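Local coordinates for collagen alpha-1(XX) chain (Homo sapiens, PDB 5KF4), which is a collagen family member whose second fibronectin type III domain, the fragment crystallised, probably serves as a folded module in the extracellular matrix, at residues N69-R73 / V96-P100. Numbering follows the deposited sequence.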
ATOM      1  N   ASN A  69       2.617  10.690   9.217  1.00 25.75           N
ATOM      2  CA  ASN A  69       1.597  11.065  10.191  1.00 22.24           C
ATOM      3  C   ASN A  69       0.900   9.854  10.804  1.00  9.25           C
ATOM      4  O   ASN A  69      -0.301   9.880  11.061  1.00 14.94           O
ATOM      5  CB  ASN A  69       0.568  11.996   9.547  1.00 38.88           C
ATOM      6  CG  ASN A  69       1.197  13.258   8.994  1.00 37.60           C
ATOM      7  OD1 ASN A  69       1.672  14.109   9.744  1.00 33.53           O
ATOM      8  ND2 ASN A  69       1.205  13.382   7.671  1.00 34.57           N
ATOM      9  N   LEU A  70       1.666   8.794  11.040  1.00  8.19           N
ATOM     10  CA  LEU A  70       1.133   7.583  11.650  1.00  7.94           C
ATOM     11  C   LEU A  70       1.193   7.675  13.173  1.00 23.01           C
ATOM     12  O   LEU A  70       2.059   8.347  13.728  1.00 18.37           O
ATOM     13  CB  LEU A  70       1.908   6.354  11.172  1.00  8.82           C
ATOM     14  CG  LEU A  70       1.843   6.069   9.671  1.00 23.37           C
ATOM     15  CD1 LEU A  70       2.789   4.938   9.294  1.00  7.50           C
ATOM     16  CD2 LEU A  70       0.420   5.764   9.243  1.00 16.04           C
ATOM     17  N   ALA A  71       0.250   7.024  13.845  1.00 21.22           N
ATOM     18  CA  ALA A  71       0.272   6.957  15.299  1.00 14.60           C
ATOM     19  C   ALA A  71       1.337   5.981  15.777  1.00 25.22           C
ATOM     20  O   ALA A  71       1.560   4.940  15.161  1.00 33.45           O
ATOM     21  CB  ALA A  71      -1.090   6.553  15.836  1.00  8.32           C
ATOM     22  N   SER A  72       1.981   6.322  16.888  1.00 16.23           N
ATOM     23  CA  SER A  72       3.052   5.507  17.453  1.00 20.50           C
ATOM     24  C   SER A  72       2.515   4.247  18.127  1.00 21.08           C
ATOM     25  O   SER A  72       1.333   4.173  18.461  1.00 16.78           O
ATOM     26  CB  SER A  72       3.867   6.326  18.456  1.00 25.52           C
ATOM     27  OG  SER A  72       3.138   6.521  19.655  1.00 31.02           O
ATOM     28  N   ARG A  73       3.388   3.256  18.298  1.00 25.54           N
ATOM     29  CA  ARG A  73       3.045   2.001  18.968  1.00 27.49           C
ATOM     30  C   ARG A  73       1.811   1.354  18.359  1.00 28.60           C
ATOM     31  O   ARG A  73       0.994   0.776  19.073  1.00 46.34           O
ATOM     32  CB  ARG A  73       2.808   2.224  20.466  1.00 35.78           C
ATOM     33  CG  ARG A  73       3.774   3.182  21.138  1.00 36.61           C
ATOM     34  CD  ARG A  73       3.536   3.238  22.642  1.00 35.74           C
ATOM     35  NE  ARG A  73       2.251   3.848  22.977  1.00 36.32           N
ATOM     36  CZ  ARG A  73       2.037   5.159  23.056  1.00 33.86           C
ATOM     37  NH1 ARG A  73       3.026   6.011  22.828  1.00 22.53           N
ATOM     38  NH2 ARG A  73       0.829   5.619  23.365  1.00 32.58           N
ATOM     39  N   VAL A  96       2.899  -3.916   9.908  1.00 20.96           N
ATOM     40  CA  VAL A  96       4.043  -3.280  10.544  1.00 15.94           C
ATOM     41  C   VAL A  96       3.597  -2.447  11.744  1.00 21.15           C
ATOM     42  O   VAL A  96       2.598  -1.734  11.682  1.00 12.98           O
ATOM     43  CB  VAL A  96       4.824  -2.395   9.541  1.00 13.03           C
ATOM     44  CG1 VAL A  96       3.913  -1.358   8.900  1.00 15.68           C
ATOM     45  CG2 VAL A  96       6.014  -1.732  10.219  1.00 18.56           C
ATOM     46  N   THR A  97       4.326  -2.571  12.847  1.00 22.10           N
ATOM     47  CA  THR A  97       4.034  -1.794  14.044  1.00 10.54           C
ATOM     48  C   THR A  97       5.049  -0.662  14.148  1.00 14.37           C
ATOM     49  O   THR A  97       6.255  -0.905  14.126  1.00 15.12           O
ATOM     50  CB  THR A  97       4.068  -2.656  15.327  1.00  5.78           C
ATOM     51  OG1 THR A  97       3.029  -3.641  15.270  1.00 16.46           O
ATOM     52  CG2 THR A  97       3.843  -1.796  16.557  1.00  5.84           C
ATOM     53  N   THR A  98       4.559   0.572  14.243  1.00 12.33           N
ATOM     54  CA  THR A  98       5.442   1.732  14.329  1.00  8.87           C
ATOM     55  C   THR A  98       6.212   1.742  15.651  1.00 13.77           C
ATOM     56  O   THR A  98       5.766   1.175  16.649  1.00 16.13           O
ATOM     57  CB  THR A  98       4.662   3.071  14.176  1.00 15.03           C
ATOM     58  OG1 THR A  98       3.627   3.150  15.163  1.00 16.85           O
ATOM     59  CG2 THR A  98       4.035   3.179  12.799  1.00  6.82           C
ATOM     60  N   ALA A  99       7.387   2.362  15.631  1.00 12.83           N
ATOM     61  CA  ALA A  99       8.217   2.506  16.820  1.00 14.08           C
ATOM     62  C   ALA A  99       7.471   3.256  17.930  1.00 16.59           C
ATOM     63  O   ALA A  99       6.548   4.020  17.649  1.00 21.00           O
ATOM     64  CB  ALA A  99       9.515   3.222  16.462  1.00 24.73           C
ATOM     65  N   PRO A 100       7.863   3.034  19.198  1.00 21.15           N
ATOM     66  CA  PRO A 100       7.213   3.712  20.329  1.00 15.32           C
ATOM     67  C   PRO A 100       7.359   5.235  20.299  1.00 26.79           C
ATOM     68  O   PRO A 100       8.430   5.746  19.973  1.00 29.41           O
ATOM     69  CB  PRO A 100       7.934   3.124  21.547  1.00  9.85           C
ATOM     70  CG  PRO A 100       8.421   1.794  21.081  1.00  8.96           C
ATOM     71  CD  PRO A 100       8.823   2.014  19.657  1.00 10.48           C
ATOM     72  OXT PRO A 100       6.413   5.965  20.598  1.00 30.00           O
TER
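The loop linking strands 64-67 and 75-84, which lie in the two different sheets of this fibronectin type III sandwich, packs against the C-terminal end of strand 87-97 and the residues that follow it. The loop holds the tyrosine corner usual in such domains: the hydroxyl of Tyr76, near the start of strand 75-84, is hydrogen-bonded to Ala71 N, five residues earlier, and Thr98 meets this loop from the other segment. Residues 70-73 run at 75° to residues 97-100, and the segments draw closest at their ends, where the CA atoms of Arg73 and Pro100 are 4.7 Å apart. The one backbone-to-backbone hydrogen bond between them is weak: Arg73 N donates to Ala99 O over 3.3 Å.

The firmer link comes from a side chain. Thr98 directs its CB toward the loop, and its hydroxyl OG1 donates a hydrogen bond to Ala71 O at 2.7 Å. Thr98 OG1 in turn accepts a hydrogen bond from the backbone N of Thr74, so the one hydroxyl joins the loop at Ala71 to the residue just before strand 75-84. The threonine methyl faces inward, Thr98 CG2 lying 4.1 Å from Leu70 CD1. Leu70, six residues before the corner tyrosine, packs on Tyr76 and Ile27, which joins this corner to the hydrophobic interior.

Farther out the contact becomes looser and more exposed. Ser72 CB comes within 3.3 Å of the terminal oxygen Pro100 OXT, and Arg73 CG touches Pro100 CA at 3.6 Å and Pro100 CB at 4.2 Å. The guanidinium then turns its edge to the C-terminal carboxylate, but Arg73 NH1 stops 4.1 Å from Pro100 OXT, beyond salt-bridge distance.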